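Local coordinates for endo-beta-mannanase (Opitutaceae bacterium TAV5, PDB 7BOB), which hydrolyses beta-1,4-mannosidic linkages as a homotrimeric exo-beta-1,4-mannosidase of glycosyl hydrolase family 5, probably releasing mannose from chain ends, at residues 24-29 / 40-45; 97-102 / 149-154; 133-138 / 183-188; 198-203 / 391-396; 265-270 / 412-417. One frame throughout, in Å; residues are numbered along the deposited sequence.

How the contacts relate
From the N terminus, contact 1 closes a short loop between the segment after the first barrel strand and helix 39-51, and it is complete before the others begin. Contacts 2 and 3 cross, because 133-138 lies between the two strands paired in contact 2 while 183-188 follows them; the two touch directly, Leu99 and Ile151 meeting residues of contact 3, so that the paired strands, helix 124-141 and the loop after helix 168-183 pack together. Contacts 4 and 5 close much longer loops and also cross. They touch through Val200 and Ile201, which pack on Tyr267, and both tie the barrel to the C-terminal α/β domain: contact 4 through a loop, contact 5 through two helices.

Contact 1: 24-29 / 40-45; sequences YWPASC and DEIFSD
The irregular backbone of 24-29 runs past the side of the helical segment 40-45, coming nearest where the CA atoms of Pro26 and Ile42 are 6.3 Å apart. Glu41 reaches across with an extended chain, CG anti to the backbone N (chi1 176°), and its carboxylate grips Ser28 with both oxygens. Glu41 OE1 accepts from Ser28 OG at 2.6 Å and OE2 from Ser28 N at 3.1 Å, each on its syn lone pair. These bonds fasten the loop that leaves the first strand of the (β/α)8 barrel, 20-23, onto helix 39-51. One helical turn after Glu41, Asp45 crosses Tyr24 at about a right angle, OD2 lying at the edge of the ring, and its anti lone pair accepts from Tyr24 OH at 2.7 Å, with the carboxylate plane turned 71° from the ring. A water accepts from Ala27 N and donates to both Glu41 OE2 and Asp45 OD2, so it joins the two acids. Asp45 OD1 forms a salt bridge with Lys320, which probably keeps this aspartate ionised. To one side of these polar groups Ile42 lies alongside Pro26, its CG1 4.0 Å from Pro26 CG, and both also lean on Met33 of helix 33-36.

Contact 2: 97-102 / 149-154; sequences PSLFVG and CGIDLG
Two neighbouring parallel strands of the (β/α)8 barrel, the third and fourth in its order, pair here along 97-99 and 151-154, their short axes 4.5 Å apart and 30° from parallel. The tight part is the ladder around Asp152. Its N donates to Pro97 O at 2.9 Å, and its O accepts from Leu99 N at 3.0 Å, the donor lying nearly along the C=O axis. Further on, the next amide, Phe100 N, takes the next carbonyl, Leu153 O, at 2.9 Å in the carbonyl plane, and the 97-102 chain turns a corner at Phe100, the centre of an inverse gamma turn. Apolar packing across the strands is looser: Leu99 CD1 crosses obliquely to Ile151 CG2 at 4.0 Å, and Phe100 lies alongside Leu153, its CD2 4.0 Å from Leu153 CD1. Neither side is open to solvent; helices 124-141 and 168-183 cover the apolar side chains. On the other face of the sheet Ser98, OG anti to its backbone N (chi1 -175°), donates to Asp152 OD2 at 2.9 Å from above the carboxylate plane. The same OD2 forms a salt bridge with Arg58, and OD1 bonds to Gln280. With a serine, an arginine and an amide gathered round it, the buried Asp152 carboxylate is probably ionised and held in a fixed orientation.

Contact 3: 133-138 / 183-188; sequences YARTIT and REVLPE
Thr138, Val185 and Arg135 bury the most surface where helix 124-141 meets the loop that follows helix 168-183 and leads to strand 191-192, on the outside of the (β/α)8 barrel. Thr138 holds CG2 anti to its backbone N, and this methyl fits against Val185 and Leu186: it lies 3.6 Å from Val185 CB and 3.7 Å from Leu186 CD1. Its hydroxyl turns back along the helix, OG1 of Thr138 donating to Ala134 O at 2.7 Å, so it is the methyl that is turned to the loop. Val185 slides past Thr138 in the opposite direction, its CG1 against the threonine methyl, while its CG2 comes within 3.6 Å of Arg135 CG. Beyond that carbon Arg135 bends at chi3 (58°), bringing NH1 to Glu184 OE1 at 3.0 Å in a salt bridge, with the guanidinium and carboxylate planes nearly parallel. The contact thus combines an apolar patch with one ion pair at its exposed edge, where solvent would probably weaken the attraction between the charges.

Contact 4: 198-203 / 391-396; sequences QQVIAD and RHYYHR
Tyr394 reaches from the loop 391-396 to the end of the short helix 198-201, its CG anti to its own carbonyl carbon (chi1 -57°). The helix follows strand 191-192, the fifth of the (β/α)8 barrel, and the loop follows strand 385-389 of the C-terminal domain. Tyr394 CB lies 3.4 Å from Asp203 OD2, and its CD1 passes Asp203 OD1 at 3.6 Å. Ala202 O and Gln199 O lie at the ring edge, near its plane, 3.6 and 3.4 Å from Tyr394 CE1. At the tip Tyr394 OH donates in the carbonyl plane to Gln199 O at 2.6 Å, and it also bonds to Leu208 N, so the hydroxyl is gripped twice. Tyr393 CD1 sits over the centre of one ring face. A phenylalanine here would keep the ring but lose both hydroxyl bonds, and is likely to loosen the loop from the helix end. Tyr393 repeats the theme one carbonyl further on, its OH donating to Val200 O at 2.7 Å on a lone pair. Asp203, the residue most enclosed, is clasped by Arg396: Arg396 N donates to Asp203 OD2 at 3.0 Å, nearly along the C-O axis, and Arg396 NH1 donates to Asp203 O at 3.0 Å. OD2 has a stronger partner in Arg207, a salt bridge. Val200 and Ile201 rest on Tyr267 of helix 258-272, while Tyr393, Tyr394 and His395 pack on Pro406 of helix 406-422.

Contact 5: 265-270 / 412-417; sequences PFYVKC and RLILAH
A buried helix-to-helix packing joins the two domains of the chain here, with the segments 265-270 and 412-417 crossing at 117° and their axes 10.9 Å apart. Phe266 buries the most surface. With CG anti to the backbone N (chi1 164°) its ring reaches between Leu413, Ile414 and His417: Phe266 CZ touches Leu413 CB at 3.5 Å, its CE2 lies 3.5 Å from Ile414 CG1, and Ile414 CA stands over one face. Further back, Phe266 CB sits over the face of the His417 imidazole, 3.9 Å from its centroid, a CH-pi contact. Helix 258-272 belongs to the (β/α)8 barrel, following its sixth strand, whereas helix 406-422 makes the β-α-β crossover between the parallel strands 385-389 and 427-431 of the C-terminal domain. Lys269, with its chain extended, reaches the imidazole from one turn further along the helix, its NZ lying in the ring plane and donating to His417 NE2 at 2.8 Å. Because NE2 accepts, the imidazole is probably neutral. An alanine in place of His417 would remove the acceptor for Lys269 and the surface beneath Phe266 CB, and would probably loosen this side of the interface. The lysine has a second acceptor in Val427 O, at the start of the strand after the helix. At the far side Ile414 CD1 approaches Tyr267 OH at 3.8 Å, a hydroxyl that hydrogen-bonds to His248.

Contact 1: 24-29 / 40-45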
# COMPACT_ATOMS: atom_id res chain seq x y z
N TYR A 24 21.71 8.04 29.25
CA TYR A 24 22.47 7.07 30.04
C TYR A 24 21.78 5.73 30.22
O TYR A 24 20.63 5.67 30.67
CB TYR A 24 22.78 7.60 31.45
CG TYR A 24 23.58 6.61 32.25
CD1 TYR A 24 24.91 6.35 31.94
CD2 TYR A 24 23.01 5.92 33.30
CE1 TYR A 24 25.65 5.45 32.66
CE2 TYR A 24 23.74 5.02 34.04
CZ TYR A 24 25.06 4.78 33.72
OH TYR A 24 25.76 3.87 34.48
N TRP A 25 22.54 4.66 29.95
CA TRP A 25 22.34 3.30 30.47
C TRP A 25 23.72 2.79 30.87
O TRP A 25 24.70 3.07 30.18
CB TRP A 25 21.73 2.32 29.46
CG TRP A 25 20.30 2.55 29.08
CD1 TRP A 25 19.85 2.97 27.86
CD2 TRP A 25 19.14 2.33 29.89
NE1 TRP A 25 18.48 3.04 27.87
CE2 TRP A 25 18.02 2.65 29.10
CE3 TRP A 25 18.95 1.90 31.20
CZ2 TRP A 25 16.71 2.56 29.57
CZ3 TRP A 25 17.63 1.80 31.68
CH2 TRP A 25 16.54 2.13 30.86
N PRO A 26 23.83 2.01 31.95
CA PRO A 26 25.13 1.40 32.26
C PRO A 26 25.60 0.48 31.15
O PRO A 26 24.80 -0.14 30.45
CB PRO A 26 24.85 0.60 33.54
CG PRO A 26 23.53 1.08 34.03
CD PRO A 26 22.77 1.51 32.83
N ALA A 27 26.93 0.38 31.00
CA ALA A 27 27.51 -0.52 30.01
C ALA A 27 27.10 -1.98 30.25
O ALA A 27 26.84 -2.72 29.29
CB ALA A 27 29.03 -0.43 30.04
N SER A 28 27.10 -2.42 31.51
CA SER A 28 27.03 -3.85 31.79
C SER A 28 25.63 -4.42 31.60
O SER A 28 25.51 -5.63 31.37
CB SER A 28 27.50 -4.13 33.21
OG SER A 28 26.59 -3.56 34.13
N CYS A 29 24.59 -3.60 31.66
CA CYS A 29 23.22 -4.11 31.64
C CYS A 29 22.28 -3.37 30.71
O CYS A 29 21.11 -3.77 30.61
CB CYS A 29 22.64 -4.08 33.06
SG CYS A 29 22.77 -2.44 33.86
N ASP A 40 27.79 0.79 42.04
CA ASP A 40 29.13 1.37 41.94
C ASP A 40 29.42 1.78 40.50
O ASP A 40 29.97 2.87 40.26
CB ASP A 40 30.19 0.39 42.43
CG ASP A 40 30.20 0.24 43.94
OD1 ASP A 40 29.50 1.02 44.64
OD2 ASP A 40 30.93 -0.66 44.43
N GLU A 41 29.04 0.93 39.54
CA GLU A 41 29.23 1.26 38.13
C GLU A 41 28.49 2.56 37.78
O GLU A 41 29.08 3.46 37.17
CB GLU A 41 28.76 0.10 37.26
CG GLU A 41 28.82 0.36 35.74
CD GLU A 41 28.42 -0.85 34.90
OE1 GLU A 41 27.99 -1.88 35.49
OE2 GLU A 41 28.55 -0.78 33.65
N ILE A 42 27.22 2.67 38.17
CA ILE A 42 26.44 3.88 37.87
C ILE A 42 27.12 5.12 38.45
O ILE A 42 27.35 6.12 37.74
CB ILE A 42 25.01 3.72 38.41
CG1 ILE A 42 24.27 2.59 37.68
CG2 ILE A 42 24.25 5.03 38.32
CD1 ILE A 42 23.00 2.09 38.40
N PHE A 43 27.46 5.09 39.74
CA PHE A 43 28.02 6.27 40.39
C PHE A 43 29.39 6.61 39.81
O PHE A 43 29.75 7.79 39.66
CB PHE A 43 28.10 6.05 41.91
CG PHE A 43 26.74 6.01 42.60
CD1 PHE A 43 25.54 6.03 41.87
CD2 PHE A 43 26.66 5.96 44.00
CE1 PHE A 43 24.29 5.98 42.50
CE2 PHE A 43 25.41 5.90 44.66
CZ PHE A 43 24.22 5.92 43.91
N SER A 44 30.17 5.59 39.44
CA SER A 44 31.42 5.85 38.76
C SER A 44 31.17 6.51 37.40
O SER A 44 31.95 7.37 36.98
CB SER A 44 32.22 4.56 38.61
OG SER A 44 33.27 4.74 37.68
N ASP A 45 30.06 6.16 36.73
CA ASP A 45 29.73 6.81 35.46
C ASP A 45 29.28 8.25 35.69
O ASP A 45 29.58 9.14 34.89
CB ASP A 45 28.65 6.02 34.71
CG ASP A 45 29.19 4.77 34.04
OD1 ASP A 45 30.40 4.69 33.75
OD2 ASP A 45 28.38 3.85 33.80
O HOH W 1 28.79 1.67 32.45

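Contact 2: 97-102 / 149-154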
# COMPACT_ATOMS: atom_id res chain seq x y z
N PRO A 97 14.55 12.97 33.94
CA PRO A 97 13.96 11.63 33.96
C PRO A 97 12.86 11.52 32.92
O PRO A 97 12.06 12.44 32.73
CB PRO A 97 13.39 11.52 35.39
CG PRO A 97 13.00 12.92 35.72
CD PRO A 97 14.00 13.84 34.99
N SER A 98 12.82 10.38 32.24
CA SER A 98 11.87 10.13 31.16
C SER A 98 10.91 9.05 31.61
O SER A 98 11.36 7.95 31.96
CB SER A 98 12.60 9.74 29.88
OG SER A 98 11.72 9.61 28.77
N LEU A 99 9.60 9.36 31.61
CA LEU A 99 8.59 8.53 32.28
C LEU A 99 8.09 7.39 31.40
O LEU A 99 8.19 6.21 31.77
CB LEU A 99 7.40 9.41 32.72
CG LEU A 99 7.78 10.60 33.61
CD1 LEU A 99 6.56 11.19 34.32
CD2 LEU A 99 8.85 10.23 34.64
N PHE A 100 7.51 7.72 30.24
CA PHE A 100 6.76 6.76 29.45
C PHE A 100 7.73 6.06 28.50
O PHE A 100 7.92 6.44 27.35
CB PHE A 100 5.60 7.44 28.74
CG PHE A 100 4.42 7.70 29.64
CD1 PHE A 100 3.57 6.66 30.01
CD2 PHE A 100 4.18 8.96 30.15
CE1 PHE A 100 2.49 6.89 30.86
CE2 PHE A 100 3.10 9.20 31.00
CZ PHE A 100 2.26 8.18 31.37
N VAL A 101 8.38 5.03 29.03
CA VAL A 101 9.41 4.27 28.34
C VAL A 101 9.13 2.80 28.64
O VAL A 101 9.34 2.35 29.77
CB VAL A 101 10.82 4.65 28.81
CG1 VAL A 101 11.86 3.88 28.03
CG2 VAL A 101 11.07 6.16 28.69
N GLY A 102 8.64 2.05 27.65
CA GLY A 102 8.36 2.58 26.32
C GLY A 102 9.37 2.20 25.26
O GLY A 102 10.04 1.16 25.35
N CYS A 149 16.28 18.86 35.41
CA CYS A 149 16.37 19.58 34.14
C CYS A 149 15.11 19.28 33.35
O CYS A 149 15.19 18.70 32.26
CB CYS A 149 17.63 19.18 33.37
SG CYS A 149 17.92 20.10 31.81
N GLY A 150 13.95 19.63 33.90
CA GLY A 150 12.69 19.28 33.28
C GLY A 150 12.32 17.82 33.49
O GLY A 150 13.15 16.99 33.85
N ILE A 151 11.05 17.52 33.28
CA ILE A 151 10.56 16.14 33.28
C ILE A 151 10.23 15.75 31.85
O ILE A 151 9.41 16.40 31.19
CB ILE A 151 9.35 15.98 34.21
CG1 ILE A 151 9.77 16.28 35.67
CG2 ILE A 151 8.74 14.57 34.05
CD1 ILE A 151 8.60 16.51 36.60
N ASP A 152 10.84 14.66 31.38
CA ASP A 152 10.66 14.15 30.02
C ASP A 152 9.45 13.21 29.99
O ASP A 152 9.46 12.15 30.63
CB ASP A 152 11.93 13.43 29.57
CG ASP A 152 11.94 13.14 28.08
OD1 ASP A 152 11.36 13.95 27.33
OD2 ASP A 152 12.53 12.12 27.66
N LEU A 153 8.43 13.60 29.23
CA LEU A 153 7.19 12.82 29.15
C LEU A 153 7.45 11.36 28.78
O LEU A 153 6.88 10.44 29.37
CB LEU A 153 6.26 13.47 28.12
CG LEU A 153 4.82 12.96 28.08
CD1 LEU A 153 4.26 12.90 29.51
CD2 LEU A 153 3.99 13.88 27.21
N GLY A 154 8.30 11.13 27.79
CA GLY A 154 8.68 9.78 27.44
C GLY A 154 9.65 9.83 26.29
O GLY A 154 9.92 10.89 25.73

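Contact 3: 133-138 / 183-188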
# COMPACT_ATOMS: atom_id res chain seq x y z
N TYR A 133 0.34 6.52 36.98
CA TYR A 133 1.78 6.26 36.96
C TYR A 133 2.57 7.56 36.84
O TYR A 133 3.60 7.72 37.50
CB TYR A 133 2.12 5.32 35.81
CG TYR A 133 3.59 5.24 35.44
CD1 TYR A 133 4.51 4.66 36.30
CD2 TYR A 133 4.04 5.73 34.21
CE1 TYR A 133 5.86 4.57 35.96
CE2 TYR A 133 5.38 5.66 33.85
CZ TYR A 133 6.29 5.07 34.72
OH TYR A 133 7.61 4.99 34.36
N ALA A 134 2.10 8.49 36.02
CA ALA A 134 2.79 9.77 35.91
C ALA A 134 2.75 10.52 37.24
O ALA A 134 3.76 11.09 37.67
CB ALA A 134 2.18 10.62 34.80
N ARG A 135 1.59 10.54 37.89
CA ARG A 135 1.48 11.21 39.18
C ARG A 135 2.37 10.53 40.22
O ARG A 135 3.04 11.22 41.00
CB ARG A 135 0.02 11.23 39.64
CG ARG A 135 -0.14 11.92 40.99
CD ARG A 135 -1.59 12.27 41.29
NE ARG A 135 -2.43 11.07 41.25
CZ ARG A 135 -3.32 10.80 40.30
NH1 ARG A 135 -3.50 11.64 39.28
NH2 ARG A 135 -4.03 9.67 40.36
N THR A 136 2.44 9.20 40.20
CA THR A 136 3.25 8.48 41.18
C THR A 136 4.73 8.82 41.05
O THR A 136 5.41 9.09 42.04
CB THR A 136 3.07 6.99 41.04
OG1 THR A 136 1.69 6.66 41.25
CG2 THR A 136 3.94 6.27 42.05
N ILE A 137 5.26 8.76 39.83
CA ILE A 137 6.68 9.06 39.65
C ILE A 137 6.96 10.50 40.02
O ILE A 137 7.90 10.79 40.77
CB ILE A 137 7.14 8.75 38.22
CG1 ILE A 137 6.83 7.29 37.86
CG2 ILE A 137 8.63 9.02 38.09
CD1 ILE A 137 7.49 6.27 38.79
N THR A 138 6.13 11.43 39.54
CA THR A 138 6.31 12.84 39.88
C THR A 138 6.33 13.04 41.40
O THR A 138 7.13 13.83 41.91
CB THR A 138 5.21 13.69 39.25
OG1 THR A 138 5.12 13.40 37.84
CG2 THR A 138 5.52 15.17 39.40
N ARG A 183 1.34 17.77 36.59
CA ARG A 183 1.13 19.07 37.20
C ARG A 183 0.20 19.02 38.41
O ARG A 183 0.08 20.03 39.11
CB ARG A 183 0.60 20.07 36.15
CG ARG A 183 1.63 20.41 35.07
CD ARG A 183 1.28 21.69 34.29
NE ARG A 183 2.03 21.78 33.05
CZ ARG A 183 3.32 22.11 32.97
NH1 ARG A 183 4.02 22.42 34.06
NH2 ARG A 183 3.91 22.15 31.78
N GLU A 184 -0.46 17.89 38.66
CA GLU A 184 -1.15 17.71 39.93
C GLU A 184 -0.18 17.59 41.09
O GLU A 184 -0.59 17.75 42.24
CB GLU A 184 -2.05 16.47 39.88
CG GLU A 184 -3.36 16.68 39.17
CD GLU A 184 -4.15 15.39 39.04
OE1 GLU A 184 -3.95 14.50 39.89
OE2 GLU A 184 -4.95 15.25 38.08
N VAL A 185 1.09 17.33 40.81
CA VAL A 185 2.13 17.22 41.82
C VAL A 185 3.13 18.36 41.73
O VAL A 185 3.51 18.93 42.75
CB VAL A 185 2.84 15.85 41.72
CG1 VAL A 185 4.06 15.79 42.64
CG2 VAL A 185 1.85 14.74 42.01
N LEU A 186 3.56 18.73 40.52
CA LEU A 186 4.54 19.79 40.32
C LEU A 186 3.99 20.76 39.28
O LEU A 186 4.40 20.74 38.11
CB LEU A 186 5.90 19.23 39.90
CG LEU A 186 6.66 18.37 40.89
CD1 LEU A 186 7.92 17.81 40.25
CD2 LEU A 186 7.01 19.21 42.13
N PRO A 187 3.05 21.62 39.68
CA PRO A 187 2.36 22.47 38.68
C PRO A 187 3.29 23.34 37.86
O PRO A 187 2.91 23.72 36.74
CB PRO A 187 1.42 23.33 39.54
CG PRO A 187 1.95 23.20 40.96
CD PRO A 187 2.52 21.82 41.04
N GLU A 188 4.49 23.67 38.35
CA GLU A 188 5.40 24.57 37.65
C GLU A 188 6.54 23.83 36.96
O GLU A 188 7.47 24.48 36.47
CB GLU A 188 5.97 25.61 38.63
CG GLU A 188 4.93 26.53 39.23
CD GLU A 188 3.92 27.02 38.19
OE1 GLU A 188 4.33 27.70 37.23
OE2 GLU A 188 2.71 26.72 38.34

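Contact 4: 198-203 / 391-396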
# COMPACT_ATOMS: atom_id res chain seq x y z
N GLN A 198 10.44 12.76 13.62
CA GLN A 198 9.18 12.42 12.97
C GLN A 198 8.09 13.44 13.23
O GLN A 198 7.08 13.43 12.52
CB GLN A 198 8.73 11.03 13.40
CG GLN A 198 9.80 10.02 13.10
CD GLN A 198 9.24 8.69 12.77
OE1 GLN A 198 8.47 8.56 11.84
NE2 GLN A 198 9.59 7.68 13.58
N GLN A 199 8.29 14.35 14.19
CA GLN A 199 7.43 15.52 14.26
C GLN A 199 7.42 16.29 12.95
O GLN A 199 6.40 16.91 12.60
CB GLN A 199 7.88 16.47 15.38
CG GLN A 199 7.86 15.91 16.78
CD GLN A 199 8.51 16.87 17.76
OE1 GLN A 199 7.84 17.75 18.30
NE2 GLN A 199 9.81 16.73 17.95
N VAL A 200 8.54 16.29 12.22
CA VAL A 200 8.68 17.05 10.97
C VAL A 200 8.35 16.19 9.75
O VAL A 200 7.65 16.64 8.84
CB VAL A 200 10.10 17.63 10.85
CG1 VAL A 200 10.23 18.41 9.55
CG2 VAL A 200 10.44 18.52 12.04
N ILE A 201 8.86 14.96 9.70
CA ILE A 201 8.81 14.16 8.48
C ILE A 201 7.63 13.18 8.42
O ILE A 201 7.44 12.53 7.38
CB ILE A 201 10.14 13.39 8.28
CG1 ILE A 201 10.28 12.29 9.35
CG2 ILE A 201 11.36 14.38 8.29
CD1 ILE A 201 11.24 11.19 8.97
N ALA A 202 6.85 13.02 9.50
CA ALA A 202 5.64 12.19 9.44
C ALA A 202 4.49 12.88 10.16
O ALA A 202 4.66 13.94 10.78
CB ALA A 202 5.89 10.79 10.01
N ASP A 203 3.29 12.30 10.06
CA ASP A 203 2.15 12.71 10.88
C ASP A 203 1.84 11.56 11.82
O ASP A 203 1.11 10.63 11.48
CB ASP A 203 0.91 13.09 10.07
CG ASP A 203 -0.19 13.69 10.96
OD1 ASP A 203 0.05 13.92 12.17
OD2 ASP A 203 -1.30 13.96 10.44
N ARG A 391 0.26 26.59 6.17
CA ARG A 391 -0.67 26.73 7.29
C ARG A 391 -1.22 25.38 7.77
O ARG A 391 -1.40 25.17 8.97
CB ARG A 391 -1.83 27.67 6.93
CG ARG A 391 -3.00 27.63 7.92
CD ARG A 391 -4.10 28.64 7.58
NE ARG A 391 -3.63 30.01 7.75
CZ ARG A 391 -3.67 30.67 8.90
NH1 ARG A 391 -4.18 30.09 9.99
NH2 ARG A 391 -3.20 31.91 8.97
N HIS A 392 -1.52 24.47 6.86
CA HIS A 392 -1.98 23.14 7.23
C HIS A 392 -0.92 22.15 6.79
O HIS A 392 -0.75 21.89 5.59
CB HIS A 392 -3.34 22.82 6.61
CG HIS A 392 -4.35 23.91 6.77
ND1 HIS A 392 -5.12 24.06 7.91
CD2 HIS A 392 -4.70 24.93 5.94
CE1 HIS A 392 -5.91 25.11 7.77
NE2 HIS A 392 -5.67 25.66 6.59
N TYR A 393 -0.20 21.62 7.76
CA TYR A 393 0.97 20.79 7.53
C TYR A 393 0.68 19.30 7.67
O TYR A 393 1.21 18.49 6.90
CB TYR A 393 2.08 21.22 8.50
CG TYR A 393 3.44 20.59 8.25
CD1 TYR A 393 3.76 19.33 8.76
CD2 TYR A 393 4.42 21.28 7.53
CE1 TYR A 393 5.03 18.77 8.54
CE2 TYR A 393 5.68 20.73 7.30
CZ TYR A 393 5.98 19.48 7.79
OH TYR A 393 7.23 18.96 7.54
N TYR A 394 -0.18 18.91 8.61
CA TYR A 394 -0.45 17.51 8.89
C TYR A 394 -1.80 17.14 8.29
O TYR A 394 -2.76 17.91 8.37
CB TYR A 394 -0.43 17.24 10.40
CG TYR A 394 0.89 17.64 11.04
CD1 TYR A 394 1.95 16.73 11.11
CD2 TYR A 394 1.08 18.91 11.56
CE1 TYR A 394 3.16 17.08 11.68
CE2 TYR A 394 2.30 19.28 12.14
CZ TYR A 394 3.33 18.36 12.19
OH TYR A 394 4.54 18.72 12.73
N HIS A 395 -1.86 15.95 7.70
CA HIS A 395 -3.03 15.58 6.90
C HIS A 395 -4.06 14.73 7.64
O HIS A 395 -5.24 14.81 7.30
CB HIS A 395 -2.58 14.82 5.64
CG HIS A 395 -1.82 13.56 5.93
ND1 HIS A 395 -0.58 13.57 6.55
CD2 HIS A 395 -2.11 12.26 5.70
CE1 HIS A 395 -0.14 12.33 6.67
NE2 HIS A 395 -1.06 11.52 6.18
N ARG A 396 -3.67 13.93 8.63
CA ARG A 396 -4.63 12.98 9.21
C ARG A 396 -5.78 13.74 9.86
O ARG A 396 -5.56 14.59 10.73
CB ARG A 396 -3.94 12.06 10.21
CG ARG A 396 -2.94 11.15 9.55
CD ARG A 396 -2.06 10.47 10.57
NE ARG A 396 -2.83 9.57 11.43
CZ ARG A 396 -2.32 8.94 12.50
NH1 ARG A 396 -1.04 9.11 12.83
NH2 ARG A 396 -3.08 8.15 13.24

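Contact 5: 265-270 / 412-417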
# COMPACT_ATOMS: atom_id res chain seq x y z
N PRO A 265 20.30 20.47 11.96
CA PRO A 265 19.98 21.91 12.08
C PRO A 265 18.67 22.29 11.42
O PRO A 265 17.96 23.16 11.94
CB PRO A 265 21.17 22.60 11.38
CG PRO A 265 22.28 21.61 11.47
CD PRO A 265 21.62 20.26 11.34
N PHE A 266 18.34 21.66 10.30
CA PHE A 266 17.05 21.93 9.66
C PHE A 266 15.89 21.53 10.56
O PHE A 266 14.93 22.28 10.72
CB PHE A 266 16.97 21.22 8.32
CG PHE A 266 15.58 21.13 7.78
CD1 PHE A 266 15.03 22.21 7.07
CD2 PHE A 266 14.81 20.00 7.99
CE1 PHE A 266 13.73 22.13 6.57
CE2 PHE A 266 13.50 19.91 7.48
CZ PHE A 266 12.97 20.98 6.77
N TYR A 267 15.96 20.32 11.15
CA TYR A 267 14.91 19.88 12.08
C TYR A 267 14.80 20.83 13.27
O TYR A 267 13.68 21.16 13.71
CB TYR A 267 15.19 18.47 12.58
CG TYR A 267 15.13 17.40 11.51
CD1 TYR A 267 14.10 17.39 10.59
CD2 TYR A 267 16.09 16.40 11.45
CE1 TYR A 267 14.05 16.41 9.61
CE2 TYR A 267 16.03 15.41 10.48
CZ TYR A 267 15.01 15.43 9.58
OH TYR A 267 14.98 14.46 8.61
N VAL A 268 15.94 21.26 13.81
CA VAL A 268 15.93 22.19 14.94
C VAL A 268 15.29 23.51 14.53
O VAL A 268 14.46 24.06 15.26
CB VAL A 268 17.36 22.39 15.48
CG1 VAL A 268 17.42 23.51 16.56
CG2 VAL A 268 17.90 21.08 16.04
N LYS A 269 15.62 24.00 13.33
CA LYS A 269 15.02 25.23 12.82
C LYS A 269 13.50 25.12 12.76
O LYS A 269 12.78 26.05 13.15
CB LYS A 269 15.56 25.54 11.42
CG LYS A 269 16.99 26.02 11.36
CD LYS A 269 17.37 26.52 9.94
CE LYS A 269 18.88 26.70 9.84
NZ LYS A 269 19.34 27.10 8.47
N CYS A 270 12.98 24.02 12.21
CA CYS A 270 11.53 23.84 12.20
C CYS A 270 10.95 23.86 13.61
O CYS A 270 9.98 24.58 13.88
CB CYS A 270 11.15 22.55 11.48
SG CYS A 270 11.74 22.52 9.77
N ARG A 412 10.88 18.20 0.34
CA ARG A 412 11.14 19.40 -0.45
C ARG A 412 11.85 20.46 0.38
O ARG A 412 12.71 21.19 -0.14
CB ARG A 412 9.84 19.97 -1.01
CG ARG A 412 9.09 19.04 -1.96
CD ARG A 412 7.64 19.49 -2.12
NE ARG A 412 7.05 19.03 -3.38
CZ ARG A 412 6.45 17.85 -3.50
NH1 ARG A 412 6.36 17.03 -2.44
NH2 ARG A 412 5.93 17.48 -4.68
N LEU A 413 11.49 20.56 1.66
CA LEU A 413 12.11 21.56 2.50
C LEU A 413 13.56 21.18 2.77
O LEU A 413 14.44 22.05 2.74
CB LEU A 413 11.31 21.70 3.80
CG LEU A 413 9.93 22.38 3.70
CD1 LEU A 413 9.25 22.37 5.06
CD2 LEU A 413 10.06 23.79 3.19
N ILE A 414 13.83 19.89 2.99
CA ILE A 414 15.19 19.46 3.31
C ILE A 414 16.14 19.81 2.18
O ILE A 414 17.23 20.36 2.40
CB ILE A 414 15.20 17.95 3.62
CG1 ILE A 414 14.67 17.71 5.04
CG2 ILE A 414 16.61 17.38 3.44
CD1 ILE A 414 14.37 16.24 5.35
N LEU A 415 15.73 19.52 0.94
CA LEU A 415 16.59 19.71 -0.21
C LEU A 415 16.76 21.18 -0.53
O LEU A 415 17.88 21.64 -0.81
CB LEU A 415 16.02 18.97 -1.43
CG LEU A 415 16.90 19.11 -2.67
CD1 LEU A 415 18.18 18.31 -2.50
CD2 LEU A 415 16.16 18.67 -3.90
N ALA A 416 15.66 21.94 -0.52
CA ALA A 416 15.78 23.37 -0.74
C ALA A 416 16.69 24.00 0.31
O ALA A 416 17.55 24.82 -0.01
CB ALA A 416 14.41 24.03 -0.73
N HIS A 417 16.53 23.59 1.58
CA HIS A 417 17.35 24.11 2.67
C HIS A 417 18.82 23.83 2.42
O HIS A 417 19.67 24.72 2.60
CB HIS A 417 16.91 23.48 3.99
CG HIS A 417 17.75 23.87 5.16
ND1 HIS A 417 18.71 23.05 5.70
CD2 HIS A 417 17.75 25.00 5.92
CE1 HIS A 417 19.27 23.64 6.74
NE2 HIS A 417 18.71 24.83 6.89